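Local structure of putative cell invasion protein with MAC/Perforin domain (Bacteroides thetaiotaomicron VPI-5482, 3KK7) at residues A[26-29]-A[30-33]; A[233-236]-A[237-240]; A[282-285]-A[286-290]; A[509-513]-A[514-518]. The protein is of unknown function but belongs to the MACPF family, so it may act at membranes by forming pores, as relatives such as perforin do. All coordinates share one frame; numbering follows the deposited sequence.

Contact 1 of 4, residues A[26-29]-A[30-33]; sequences ERNS and SLPR
Arg27 reaches across the bend to Pro32, its NH2 lying 2.5 Å from Pro32 O. That bond is nearly straight (162°); the acceptor sits within the guanidinium plane, and the N-H meets the carbonyl almost end-on. With CG anti to the backbone N (chi1 172°), the extended chain carries the guanidinium across the bend to Pro32 O. Asn28 OD1 takes two donors from Ser30: the hydroxyl OG at 2.8 Å and the amide N at 3.1 Å, the latter in the plane of the side-chain carbonyl. The backbone N bond makes an Asx turn, laid over the type I turn from Asn28 to Leu31 that Leu31 N closes on Asn28 O.

Packing follows outward. Leu31 covers one face of the Arg27 guanidinium, CD1 lying 3.7 Å from NH1, and the same methyl meets Asn28 CB. From another side Arg33 runs antiparallel beside the Arg27 chain, NH2 3.6 Å from Arg27 CD, with the guanidinium planes 69° apart. Arg33 NH1 forms a salt bridge with Glu374, while Arg27 NH1 and NH2 bond to Ala512 O and Asp511 O. A methionine at Arg27 would probably take from Pro32 O, Ala512 O and Asp511 O the donor that Arg27 supplies and leave the bend less firmly tied. The Glu374 carboxylate probably offsets the closeness of two cations, so both arginines can share this turn.

Contact 2 of 4, residues A[233-236]-A[237-240]; sequences SIQF and DSKE
Ser233 and Lys239 meet at the N-terminal end of helix 236-249, where Gln235 is the N-cap residue in the loop leading out of strand 220-230 of the MACPF sheet. The inner side is the tight one. Lys239 folds back under the incoming loop: its CG lies 3.3 Å from Ser233 O, and its CE passes 3.6 Å from Ile234 O. A bend at chi3 (-65°) turns the chain so that NZ can bond the backbone oxygens of Val157 and Glu155, which ties the helix start to the neighbouring part of the fold. Its amide makes the first helical bond, Lys239 N to Gln235 O, at 3.0 Å and nearly straight. Next to it, Glu240 N bonds Phe236 O while Glu240 CG rests 3.2 Å from that same oxygen, which also accepts from Ser109 OG. The Glu240 carboxylate is held by salt bridges to Arg113 and Lys116 and by Ser109 N, so this buried charge is probably well balanced.

Across the first turn the outer side is looser and faces solvent. A chi1 of 74° lays the Phe236 ring over the Asp237 backbone N, with Phe236 CD1 3.0 Å from Asp237 N, where the Asp237 carboxylate can stack on one ring face, the planes 30° apart. Of its side chain Gln235 gives only CB across the contact, near Asp237 OD1 and Ser238 OG. Asp237 OD1 turns to one amide of the first turn, accepting a weak bond of 2.9 Å from Ser238 N.

Contact 3 of 4, residues A[282-285]-A[286-290]; sequences ETIT and NKFSA
Asn286 turns its side chain back over Glu282 at the C-terminal end of helix 278-285, just where the chain leaves to enter strand 288-298 of the antiparallel MACPF sheet. The two side chains cross at an angle, the carboxylate and amide planes 50° apart, and it is the chain of Glu282 rather than its charged end that is met: Asn286 ND2 stands 3.6 Å from Glu282 CG. The flat amide lies against the carbonyl of Glu282 without a hydrogen bond from ND2. Asn286 gives that oxygen its backbone N instead, a normal helical bond of 3.0 Å. Its CG is anti to its own carbonyl carbon (chi1 -73°), which swings the amide back along the helix.

Two residues further on, Ile284 and Phe288 stand beside each other in a loose apolar contact, CG2 to CB. Phe288 presents its ring edge to Ile284 O, which lies in the ring plane, 3.7 Å from CD2. Beyond these segments the Phe288 side chain touches Ala246 of helix 236-249, and Ile284 touches Thr276, Ser250 and Ile313. Both helices fall between strands 220-230 and 288-298, the place where MACPF relatives carry their second membrane-inserting helical cluster; a like role here is unproven.

Thr285 points its hydroxyl back to Ser281 O, while its CA-H faces Phe288 O. The last two amides of the turn share one acceptor: Ile284 O accepts from Lys287 N, above its plane, and from Phe288 N at 2.8 Å, with a C=O...N angle of 165°.

Contact 4 of 4, residues A[509-513]-A[514-518]; sequences IPDAY and GILDW
Pro510 and Ile515 face each other across a Schellman motif that ends helix 508-512 and leads, by way of Gly514, into helix 516-521 of the D3 domain. Among the backbone bonds, Ile515 N reaches Pro510 O at 3.0 Å, from above the carbonyl plane, and a weaker one joins Gly514 N to Asp511 O. Gly514 has positive phi (56°), and a side chain there would press on Tyr513 O. A side-chain bond is added by Tyr513 OH, which meets the C-terminal carboxylate of Leu541 and Arg403 N.

The apolar contacts are three. Ile515 sets CG1 3.9 Å from Pro510 CB and CG2 3.8 Å from Tyr513 CB, so its two branches straddle the turn; CG1 is flanked by its own N and C atoms (chi1 63°), which aims it at the proline. Leu516 CD1 touches the same proline at CG, 4.1 Å away. An alanine in place of Ile515 would probably open a gap beside Pro510 CB and leave Tyr513 CB without its apolar neighbour.

The Asp511 carboxylate crosses Leu516 at an angle, OD1 3.3 Å from Leu516 CD2, a van der Waals contact.

Along the chain the four contacts follow in series; none nests in or crosses another. Contact 1 closes the loop turn after strand 22-25. Contact 2 closes the start of helix 236-249, and contact 3 the exit from helix 278-285 into strand 288-298. Contact 4 joins helices 508-512 and 516-521. Contacts 2 and 3 share one end of the MACPF part, their centres about 14 Å apart without touching, helix 236-249 serving both. Contact 4 comes back to contact 1: centres about 10 Å apart, with Leu31 packing on Gly514, it ties the N-terminal loop to the D3 domain. The two pairs lie on opposite sides of the chain's centre.

Contact 1 of 4, residues A[26-29]-A[30-33]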
ATOM      1  N   GLU A  26      19.597 -27.558 -14.352  1.00 34.77           N
ATOM      2  CA  GLU A  26      20.343 -26.478 -13.699  1.00 35.19           C
ATOM      3  C   GLU A  26      19.937 -25.196 -14.433  1.00 34.73           C
ATOM      4  O   GLU A  26      19.665 -25.234 -15.639  1.00 35.15           O
ATOM      5  CB  GLU A  26      21.866 -26.665 -13.821  1.00 35.66           C
ATOM      6  CG  GLU A  26      22.467 -28.004 -13.309  1.00 37.77           C
ATOM      7  CD  GLU A  26      22.851 -27.984 -11.822  1.00 40.25           C
ATOM      8  OE1 GLU A  26      21.966 -27.716 -10.964  1.00 41.29           O
ATOM      9  OE2 GLU A  26      24.042 -28.264 -11.526  1.00 41.42           O
ATOM     10  N   ARG A  27      19.903 -24.069 -13.737  1.00 33.96           N
ATOM     11  CA  ARG A  27      19.725 -22.803 -14.433  1.00 33.56           C
ATOM     12  C   ARG A  27      20.872 -22.663 -15.438  1.00 33.48           C
ATOM     13  O   ARG A  27      22.047 -22.799 -15.068  1.00 33.09           O
ATOM     14  CB  ARG A  27      19.738 -21.626 -13.453  1.00 33.40           C
ATOM     15  CG  ARG A  27      19.738 -20.243 -14.114  1.00 32.77           C
ATOM     16  CD  ARG A  27      19.733 -19.134 -13.052  1.00 32.16           C
ATOM     17  NE  ARG A  27      19.894 -17.814 -13.661  1.00 30.56           N
ATOM     18  CZ  ARG A  27      18.939 -17.163 -14.307  1.00 27.86           C
ATOM     19  NH1 ARG A  27      17.720 -17.679 -14.420  1.00 28.64           N
ATOM     20  NH2 ARG A  27      19.203 -15.985 -14.844  1.00 27.03           N
ATOM     21  N   ASN A  28      20.533 -22.420 -16.703  1.00 33.19           N
ATOM     22  CA  ASN A  28      21.552 -22.215 -17.713  1.00 33.13           C
ATOM     23  C   ASN A  28      22.607 -21.211 -17.216  1.00 33.04           C
ATOM     24  O   ASN A  28      22.300 -20.051 -16.907  1.00 33.20           O
ATOM     25  CB  ASN A  28      20.937 -21.753 -19.023  1.00 33.27           C
ATOM     26  CG  ASN A  28      21.946 -21.710 -20.150  1.00 33.59           C
ATOM     27  OD1 ASN A  28      22.953 -21.007 -20.076  1.00 33.39           O
ATOM     28  ND2 ASN A  28      21.678 -22.461 -21.204  1.00 34.71           N
ATOM     29  N   SER A  29      23.851 -21.682 -17.162  1.00 32.59           N
ATOM     30  CA  SER A  29      24.935 -20.976 -16.487  1.00 32.27           C
ATOM     31  C   SER A  29      25.405 -19.679 -17.164  1.00 32.20           C
ATOM     32  O   SER A  29      26.104 -18.873 -16.533  1.00 32.40           O
ATOM     33  CB  SER A  29      26.126 -21.938 -16.271  1.00 32.20           C
ATOM     34  OG  SER A  29      26.380 -22.753 -17.411  1.00 31.64           O
ATOM     35  N   SER A  30      25.044 -19.468 -18.432  1.00 31.75           N
ATOM     36  CA  SER A  30      25.454 -18.247 -19.131  1.00 31.46           C
ATOM     37  C   SER A  30      24.439 -17.115 -18.951  1.00 31.32           C
ATOM     38  O   SER A  30      24.707 -15.973 -19.316  1.00 31.09           O
ATOM     39  CB  SER A  30      25.735 -18.527 -20.611  1.00 31.39           C
ATOM     40  OG  SER A  30      24.620 -19.096 -21.253  1.00 31.55           O
ATOM     41  N   LEU A  31      23.277 -17.425 -18.377  1.00 31.27           N
ATOM     42  CA  LEU A  31      22.314 -16.391 -17.989  1.00 30.85           C
ATOM     43  C   LEU A  31      22.880 -15.593 -16.828  1.00 30.75           C
ATOM     44  O   LEU A  31      23.540 -16.174 -15.957  1.00 30.93           O
ATOM     45  CB  LEU A  31      21.020 -17.024 -17.515  1.00 30.85           C
ATOM     46  CG  LEU A  31      20.228 -17.839 -18.522  1.00 30.17           C
ATOM     47  CD1 LEU A  31      19.113 -18.553 -17.787  1.00 30.74           C
ATOM     48  CD2 LEU A  31      19.682 -16.941 -19.607  1.00 30.16           C
ATOM     49  N   PRO A  32      22.616 -14.272 -16.787  1.00 30.53           N
ATOM     50  CA  PRO A  32      23.078 -13.526 -15.604  1.00 30.26           C
ATOM     51  C   PRO A  32      22.270 -13.905 -14.344  1.00 30.41           C
ATOM     52  O   PRO A  32      21.270 -14.615 -14.436  1.00 30.32           O
ATOM     53  CB  PRO A  32      22.881 -12.047 -15.979  1.00 30.01           C
ATOM     54  CG  PRO A  32      22.215 -12.023 -17.345  1.00 30.26           C
ATOM     55  CD  PRO A  32      21.829 -13.438 -17.715  1.00 30.59           C
ATOM     56  N   ARG A  33      22.760 -13.491 -13.179  1.00 30.64           N
ATOM     57  CA  ARG A  33      22.059 -13.666 -11.913  1.00 30.81           C
ATOM     58  C   ARG A  33      21.574 -12.317 -11.410  1.00 30.52           C
ATOM     59  O   ARG A  33      21.994 -11.873 -10.348  1.00 31.03           O
ATOM     60  CB  ARG A  33      22.984 -14.277 -10.875  1.00 30.84           C
ATOM     61  CG  ARG A  33      23.560 -15.584 -11.323  1.00 32.28           C
ATOM     62  CD  ARG A  33      23.841 -16.524 -10.169  1.00 33.96           C
ATOM     63  NE  ARG A  33      23.587 -17.888 -10.612  1.00 36.01           N
ATOM     64  CZ  ARG A  33      22.526 -18.626 -10.290  1.00 37.08           C
ATOM     65  NH1 ARG A  33      21.589 -18.184  -9.455  1.00 36.98           N
ATOM     66  NH2 ARG A  33      22.428 -19.853 -10.794  1.00 38.34           N
TER

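Contact 2 of 4, residues A[233-236]-A[237-240]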
ATOM      1  N   SER A 233      -6.422   8.914  38.041  1.00 27.48           N
ATOM      2  CA  SER A 233      -7.210   7.907  37.336  1.00 27.29           C
ATOM      3  C   SER A 233      -6.307   7.040  36.498  1.00 27.44           C
ATOM      4  O   SER A 233      -5.396   7.547  35.860  1.00 27.66           O
ATOM      5  CB  SER A 233      -8.229   8.552  36.416  1.00 27.19           C
ATOM      6  OG  SER A 233      -9.167   9.301  37.137  1.00 26.75           O
ATOM      7  N   ILE A 234      -6.561   5.739  36.513  1.00 27.68           N
ATOM      8  CA  ILE A 234      -5.886   4.795  35.619  1.00 27.86           C
ATOM      9  C   ILE A 234      -6.848   4.181  34.577  1.00 28.43           C
ATOM     10  O   ILE A 234      -6.410   3.535  33.627  1.00 28.16           O
ATOM     11  CB  ILE A 234      -5.196   3.646  36.410  1.00 28.11           C
ATOM     12  CG1 ILE A 234      -6.223   2.794  37.170  1.00 27.37           C
ATOM     13  CG2 ILE A 234      -4.091   4.201  37.327  1.00 25.75           C
ATOM     14  CD1 ILE A 234      -5.619   1.525  37.808  1.00 28.85           C
ATOM     15  N   GLN A 235      -8.150   4.358  34.790  1.00 29.11           N
ATOM     16  CA  GLN A 235      -9.173   3.864  33.889  1.00 29.81           C
ATOM     17  C   GLN A 235      -9.133   4.604  32.565  1.00 29.50           C
ATOM     18  O   GLN A 235      -9.156   5.837  32.537  1.00 29.35           O
ATOM     19  CB  GLN A 235     -10.571   4.043  34.499  1.00 30.48           C
ATOM     20  CG  GLN A 235     -10.905   3.047  35.591  1.00 33.93           C
ATOM     21  CD  GLN A 235     -10.835   1.610  35.089  1.00 38.82           C
ATOM     22  OE1 GLN A 235     -11.137   1.324  33.903  1.00 42.98           O
ATOM     23  NE2 GLN A 235     -10.416   0.694  35.969  1.00 39.62           N
ATOM     24  N   PHE A 236      -9.125   3.835  31.476  1.00 28.89           N
ATOM     25  CA  PHE A 236      -9.028   4.408  30.141  1.00 28.81           C
ATOM     26  C   PHE A 236     -10.040   5.537  29.907  1.00 28.68           C
ATOM     27  O   PHE A 236      -9.710   6.550  29.312  1.00 28.05           O
ATOM     28  CB  PHE A 236      -9.155   3.336  29.038  1.00 28.35           C
ATOM     29  CG  PHE A 236     -10.537   2.821  28.847  1.00 27.64           C
ATOM     30  CD1 PHE A 236     -11.425   3.488  28.011  1.00 27.46           C
ATOM     31  CD2 PHE A 236     -10.949   1.661  29.486  1.00 28.10           C
ATOM     32  CE1 PHE A 236     -12.705   3.018  27.836  1.00 28.66           C
ATOM     33  CE2 PHE A 236     -12.227   1.181  29.333  1.00 28.44           C
ATOM     34  CZ  PHE A 236     -13.118   1.857  28.497  1.00 29.42           C
ATOM     35  N   ASP A 237     -11.259   5.366  30.394  1.00 28.35           N
ATOM     36  CA  ASP A 237     -12.284   6.335  30.093  1.00 28.38           C
ATOM     37  C   ASP A 237     -12.130   7.582  30.947  1.00 27.42           C
ATOM     38  O   ASP A 237     -12.207   8.707  30.432  1.00 27.40           O
ATOM     39  CB  ASP A 237     -13.705   5.732  30.149  1.00 29.04           C
ATOM     40  CG  ASP A 237     -14.018   5.058  31.445  1.00 31.28           C
ATOM     41  OD1 ASP A 237     -13.094   4.821  32.249  1.00 37.48           O
ATOM     42  OD2 ASP A 237     -15.201   4.758  31.665  1.00 36.30           O
ATOM     43  N   SER A 238     -11.870   7.397  32.231  1.00 26.17           N
ATOM     44  CA  SER A 238     -11.659   8.545  33.106  1.00 25.83           C
ATOM     45  C   SER A 238     -10.497   9.451  32.619  1.00 24.96           C
ATOM     46  O   SER A 238     -10.619  10.668  32.597  1.00 24.23           O
ATOM     47  CB  SER A 238     -11.412   8.068  34.539  1.00 25.66           C
ATOM     48  OG  SER A 238     -12.446   7.185  34.964  1.00 26.82           O
ATOM     49  N   LYS A 239      -9.379   8.841  32.226  1.00 24.53           N
ATOM     50  CA  LYS A 239      -8.227   9.601  31.759  1.00 24.11           C
ATOM     51  C   LYS A 239      -8.591  10.345  30.483  1.00 24.23           C
ATOM     52  O   LYS A 239      -8.213  11.488  30.310  1.00 23.84           O
ATOM     53  CB  LYS A 239      -7.011   8.707  31.522  1.00 23.67           C
ATOM     54  CG  LYS A 239      -6.465   7.991  32.762  1.00 22.52           C
ATOM     55  CD  LYS A 239      -5.111   7.271  32.491  1.00 20.60           C
ATOM     56  CE  LYS A 239      -5.193   6.086  31.477  1.00 20.53           C
ATOM     57  NZ  LYS A 239      -3.889   5.319  31.270  1.00 17.58           N
ATOM     58  N   GLU A 240      -9.355   9.697  29.609  1.00 25.08           N
ATOM     59  CA  GLU A 240      -9.785  10.325  28.344  1.00 25.66           C
ATOM     60  C   GLU A 240     -10.698  11.538  28.592  1.00 25.84           C
ATOM     61  O   GLU A 240     -10.525  12.558  27.935  1.00 26.21           O
ATOM     62  CB  GLU A 240     -10.389   9.290  27.382  1.00 25.45           C
ATOM     63  CG  GLU A 240      -9.276   8.387  26.772  1.00 27.23           C
ATOM     64  CD  GLU A 240      -9.779   7.211  25.964  1.00 26.90           C
ATOM     65  OE1 GLU A 240     -10.938   7.240  25.564  1.00 29.59           O
ATOM     66  OE2 GLU A 240      -9.022   6.248  25.728  1.00 28.11           O
TER

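Contact 3 of 4, residues A[282-285]-A[286-290]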
ATOM      1  N   GLU A 282      -5.468  25.739  36.599  1.00 37.62           N
ATOM      2  CA  GLU A 282      -6.077  24.918  37.650  1.00 37.35           C
ATOM      3  C   GLU A 282      -6.900  23.755  37.067  1.00 36.10           C
ATOM      4  O   GLU A 282      -6.836  22.639  37.574  1.00 36.54           O
ATOM      5  CB  GLU A 282      -6.957  25.798  38.524  1.00 38.07           C
ATOM      6  CG  GLU A 282      -7.269  25.242  39.898  1.00 41.37           C
ATOM      7  CD  GLU A 282      -7.284  26.346  40.976  1.00 45.74           C
ATOM      8  OE1 GLU A 282      -6.282  27.117  41.056  1.00 47.60           O
ATOM      9  OE2 GLU A 282      -8.286  26.438  41.735  1.00 47.38           O
ATOM     10  N   THR A 283      -7.647  23.997  35.992  1.00 34.41           N
ATOM     11  CA  THR A 283      -8.379  22.925  35.309  1.00 33.36           C
ATOM     12  C   THR A 283      -7.467  21.745  34.954  1.00 32.63           C
ATOM     13  O   THR A 283      -7.912  20.601  34.916  1.00 32.05           O
ATOM     14  CB  THR A 283      -9.018  23.415  33.977  1.00 33.26           C
ATOM     15  OG1 THR A 283      -9.908  24.494  34.238  1.00 33.38           O
ATOM     16  CG2 THR A 283      -9.806  22.301  33.281  1.00 32.72           C
ATOM     17  N   ILE A 284      -6.205  22.039  34.660  1.00 31.77           N
ATOM     18  CA  ILE A 284      -5.259  21.034  34.201  1.00 31.33           C
ATOM     19  C   ILE A 284      -4.559  20.376  35.367  1.00 30.66           C
ATOM     20  O   ILE A 284      -4.541  19.162  35.496  1.00 31.04           O
ATOM     21  CB  ILE A 284      -4.231  21.663  33.236  1.00 31.56           C
ATOM     22  CG1 ILE A 284      -4.907  21.918  31.886  1.00 32.03           C
ATOM     23  CG2 ILE A 284      -3.038  20.763  33.042  1.00 30.37           C
ATOM     24  CD1 ILE A 284      -4.205  22.913  31.076  1.00 33.13           C
ATOM     25  N   THR A 285      -3.999  21.184  36.233  1.00 30.15           N
ATOM     26  CA  THR A 285      -3.251  20.665  37.365  1.00 29.79           C
ATOM     27  C   THR A 285      -4.108  19.838  38.346  1.00 29.44           C
ATOM     28  O   THR A 285      -3.596  18.915  38.976  1.00 28.43           O
ATOM     29  CB  THR A 285      -2.555  21.806  38.095  1.00 29.54           C
ATOM     30  OG1 THR A 285      -3.541  22.775  38.475  1.00 29.89           O
ATOM     31  CG2 THR A 285      -1.511  22.435  37.176  1.00 28.14           C
ATOM     32  N   ASN A 286      -5.393  20.171  38.461  1.00 29.37           N
ATOM     33  CA  ASN A 286      -6.330  19.388  39.266  1.00 29.85           C
ATOM     34  C   ASN A 286      -6.501  17.939  38.786  1.00 29.13           C
ATOM     35  O   ASN A 286      -6.888  17.074  39.564  1.00 29.19           O
ATOM     36  CB  ASN A 286      -7.710  20.052  39.309  1.00 30.77           C
ATOM     37  CG  ASN A 286      -7.762  21.320  40.199  1.00 33.53           C
ATOM     38  OD1 ASN A 286      -6.822  21.656  40.945  1.00 35.96           O
ATOM     39  ND2 ASN A 286      -8.887  22.028  40.108  1.00 36.21           N
ATOM     40  N   LYS A 287      -6.215  17.673  37.518  1.00 28.42           N
ATOM     41  CA  LYS A 287      -6.294  16.314  36.984  1.00 27.74           C
ATOM     42  C   LYS A 287      -4.949  15.706  36.595  1.00 26.64           C
ATOM     43  O   LYS A 287      -4.800  14.486  36.602  1.00 25.88           O
ATOM     44  CB  LYS A 287      -7.227  16.302  35.767  1.00 28.04           C
ATOM     45  CG  LYS A 287      -8.682  16.669  36.075  1.00 29.03           C
ATOM     46  CD  LYS A 287      -9.289  15.813  37.203  1.00 30.12           C
ATOM     47  CE  LYS A 287     -10.705  16.216  37.504  1.00 29.99           C
ATOM     48  NZ  LYS A 287     -11.379  15.112  38.206  1.00 31.17           N
ATOM     49  N   PHE A 288      -3.971  16.539  36.254  1.00 25.60           N
ATOM     50  CA  PHE A 288      -2.695  16.035  35.744  1.00 24.95           C
ATOM     51  C   PHE A 288      -1.511  16.503  36.557  1.00 24.24           C
ATOM     52  O   PHE A 288      -1.409  17.678  36.877  1.00 23.57           O
ATOM     53  CB  PHE A 288      -2.476  16.516  34.312  1.00 24.89           C
ATOM     54  CG  PHE A 288      -3.402  15.904  33.314  1.00 25.46           C
ATOM     55  CD1 PHE A 288      -3.093  14.683  32.732  1.00 25.94           C
ATOM     56  CD2 PHE A 288      -4.577  16.549  32.945  1.00 26.30           C
ATOM     57  CE1 PHE A 288      -3.948  14.094  31.784  1.00 27.18           C
ATOM     58  CE2 PHE A 288      -5.441  15.973  31.993  1.00 28.16           C
ATOM     59  CZ  PHE A 288      -5.111  14.743  31.405  1.00 27.92           C
ATOM     60  N   SER A 289      -0.598  15.577  36.838  1.00 23.97           N
ATOM     61  CA  SER A 289       0.701  15.913  37.448  1.00 23.06           C
ATOM     62  C   SER A 289       1.642  16.472  36.396  1.00 22.83           C
ATOM     63  O   SER A 289       2.616  17.107  36.726  1.00 22.60           O
ATOM     64  CB  SER A 289       1.347  14.684  38.121  1.00 23.21           C
ATOM     65  OG  SER A 289       0.484  14.113  39.084  1.00 19.97           O
ATOM     66  N   ALA A 290       1.376  16.210  35.121  1.00 22.90           N
ATOM     67  CA  ALA A 290       2.103  16.901  34.043  1.00 22.80           C
ATOM     68  C   ALA A 290       1.288  16.748  32.789  1.00 23.17           C
ATOM     69  O   ALA A 290       0.718  15.666  32.567  1.00 24.87           O
ATOM     70  CB  ALA A 290       3.503  16.305  33.833  1.00 21.74           C
TER

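Contact 4 of 4, residues A[509-513]-A[514-518]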
ATOM      1  N   ILE A 509      14.903  -8.670 -17.287  1.00 27.01           N
ATOM      2  CA  ILE A 509      13.756  -9.417 -16.746  1.00 27.39           C
ATOM      3  C   ILE A 509      13.538 -10.741 -17.472  1.00 27.77           C
ATOM      4  O   ILE A 509      13.613 -11.791 -16.846  1.00 28.52           O
ATOM      5  CB  ILE A 509      12.445  -8.579 -16.710  1.00 27.55           C
ATOM      6  CG1 ILE A 509      12.617  -7.359 -15.794  1.00 27.67           C
ATOM      7  CG2 ILE A 509      11.262  -9.432 -16.205  1.00 26.74           C
ATOM      8  CD1 ILE A 509      11.472  -6.368 -15.832  1.00 27.50           C
ATOM      9  N   PRO A 510      13.274 -10.719 -18.789  1.00 28.22           N
ATOM     10  CA  PRO A 510      13.178 -12.052 -19.449  1.00 28.25           C
ATOM     11  C   PRO A 510      14.406 -12.938 -19.200  1.00 28.45           C
ATOM     12  O   PRO A 510      14.277 -14.159 -19.109  1.00 28.14           O
ATOM     13  CB  PRO A 510      13.024 -11.726 -20.946  1.00 28.22           C
ATOM     14  CG  PRO A 510      13.266 -10.226 -21.079  1.00 28.41           C
ATOM     15  CD  PRO A 510      13.012  -9.605 -19.719  1.00 28.07           C
ATOM     16  N   ASP A 511      15.580 -12.318 -19.052  1.00 29.03           N
ATOM     17  CA  ASP A 511      16.823 -13.063 -18.769  1.00 29.28           C
ATOM     18  C   ASP A 511      16.814 -13.709 -17.370  1.00 29.14           C
ATOM     19  O   ASP A 511      17.337 -14.817 -17.191  1.00 29.14           O
ATOM     20  CB  ASP A 511      18.095 -12.199 -19.020  1.00 29.32           C
ATOM     21  CG  ASP A 511      18.589 -12.260 -20.500  1.00 29.73           C
ATOM     22  OD1 ASP A 511      18.149 -13.175 -21.236  1.00 29.63           O
ATOM     23  OD2 ASP A 511      19.415 -11.397 -20.925  1.00 29.45           O
ATOM     24  N   ALA A 512      16.198 -13.051 -16.393  1.00 29.07           N
ATOM     25  CA  ALA A 512      16.030 -13.653 -15.081  1.00 28.76           C
ATOM     26  C   ALA A 512      15.211 -14.949 -15.194  1.00 29.02           C
ATOM     27  O   ALA A 512      15.515 -15.941 -14.531  1.00 29.73           O
ATOM     28  CB  ALA A 512      15.400 -12.700 -14.158  1.00 28.47           C
ATOM     29  N   TYR A 513      14.227 -14.982 -16.083  1.00 29.03           N
ATOM     30  CA  TYR A 513      13.448 -16.213 -16.317  1.00 28.77           C
ATOM     31  C   TYR A 513      14.025 -17.124 -17.400  1.00 29.08           C
ATOM     32  O   TYR A 513      13.511 -18.215 -17.648  1.00 29.29           O
ATOM     33  CB  TYR A 513      12.003 -15.861 -16.661  1.00 28.59           C
ATOM     34  CG  TYR A 513      11.241 -15.183 -15.534  1.00 27.28           C
ATOM     35  CD1 TYR A 513      11.380 -13.824 -15.285  1.00 26.11           C
ATOM     36  CD2 TYR A 513      10.354 -15.896 -14.750  1.00 27.10           C
ATOM     37  CE1 TYR A 513      10.670 -13.207 -14.276  1.00 26.21           C
ATOM     38  CE2 TYR A 513       9.629 -15.284 -13.739  1.00 26.18           C
ATOM     39  CZ  TYR A 513       9.786 -13.947 -13.499  1.00 25.61           C
ATOM     40  OH  TYR A 513       9.060 -13.366 -12.484  1.00 24.12           O
ATOM     41  N   GLY A 514      15.107 -16.691 -18.035  1.00 29.75           N
ATOM     42  CA  GLY A 514      15.727 -17.453 -19.135  1.00 29.85           C
ATOM     43  C   GLY A 514      14.731 -17.733 -20.243  1.00 29.91           C
ATOM     44  O   GLY A 514      14.600 -18.875 -20.677  1.00 30.34           O
ATOM     45  N   ILE A 515      14.016 -16.687 -20.663  1.00 29.87           N
ATOM     46  CA  ILE A 515      12.949 -16.784 -21.667  1.00 30.06           C
ATOM     47  C   ILE A 515      13.130 -15.780 -22.815  1.00 30.38           C
ATOM     48  O   ILE A 515      12.242 -15.606 -23.643  1.00 30.57           O
ATOM     49  CB  ILE A 515      11.519 -16.587 -21.030  1.00 30.22           C
ATOM     50  CG1 ILE A 515      11.354 -15.189 -20.433  1.00 29.59           C
ATOM     51  CG2 ILE A 515      11.244 -17.634 -19.962  1.00 29.47           C
ATOM     52  CD1 ILE A 515      10.023 -14.977 -19.852  1.00 28.33           C
ATOM     53  N   LEU A 516      14.293 -15.144 -22.885  1.00 30.68           N
ATOM     54  CA  LEU A 516      14.511 -14.104 -23.861  1.00 30.63           C
ATOM     55  C   LEU A 516      14.373 -14.660 -25.272  1.00 30.81           C
ATOM     56  O   LEU A 516      13.714 -14.054 -26.113  1.00 31.11           O
ATOM     57  CB  LEU A 516      15.876 -13.465 -23.651  1.00 30.61           C
ATOM     58  CG  LEU A 516      16.190 -12.244 -24.519  1.00 31.00           C
ATOM     59  CD1 LEU A 516      14.996 -11.256 -24.610  1.00 29.15           C
ATOM     60  CD2 LEU A 516      17.469 -11.563 -23.985  1.00 29.79           C
ATOM     61  N   ASP A 517      14.970 -15.816 -25.534  1.00 30.88           N
ATOM     62  CA  ASP A 517      14.829 -16.434 -26.852  1.00 30.92           C
ATOM     63  C   ASP A 517      13.368 -16.610 -27.169  1.00 30.91           C
ATOM     64  O   ASP A 517      12.860 -16.034 -28.132  1.00 31.05           O
ATOM     65  CB  ASP A 517      15.518 -17.796 -26.926  1.00 30.99           C
ATOM     66  CG  ASP A 517      17.018 -17.687 -27.043  1.00 31.46           C
ATOM     67  OD1 ASP A 517      17.538 -16.552 -27.127  1.00 32.11           O
ATOM     68  OD2 ASP A 517      17.679 -18.744 -27.048  1.00 32.41           O
ATOM     69  N   TRP A 518      12.686 -17.381 -26.334  1.00 30.83           N
ATOM     70  CA  TRP A 518      11.274 -17.649 -26.541  1.00 30.92           C
ATOM     71  C   TRP A 518      10.450 -16.392 -26.849  1.00 31.13           C
ATOM     72  O   TRP A 518       9.700 -16.340 -27.821  1.00 31.50           O
ATOM     73  CB  TRP A 518      10.708 -18.347 -25.325  1.00 30.69           C
ATOM     74  CG  TRP A 518       9.243 -18.496 -25.386  1.00 30.73           C
ATOM     75  CD1 TRP A 518       8.488 -18.793 -26.483  1.00 30.10           C
ATOM     76  CD2 TRP A 518       8.340 -18.393 -24.288  1.00 30.48           C
ATOM     77  NE1 TRP A 518       7.165 -18.862 -26.136  1.00 31.33           N
ATOM     78  CE2 TRP A 518       7.047 -18.628 -24.791  1.00 30.70           C
ATOM     79  CE3 TRP A 518       8.502 -18.126 -22.922  1.00 30.55           C
ATOM     80  CZ2 TRP A 518       5.916 -18.592 -23.981  1.00 32.11           C
ATOM     81  CZ3 TRP A 518       7.373 -18.106 -22.101  1.00 31.19           C
ATOM     82  CH2 TRP A 518       6.099 -18.332 -22.632  1.00 32.02           C
TER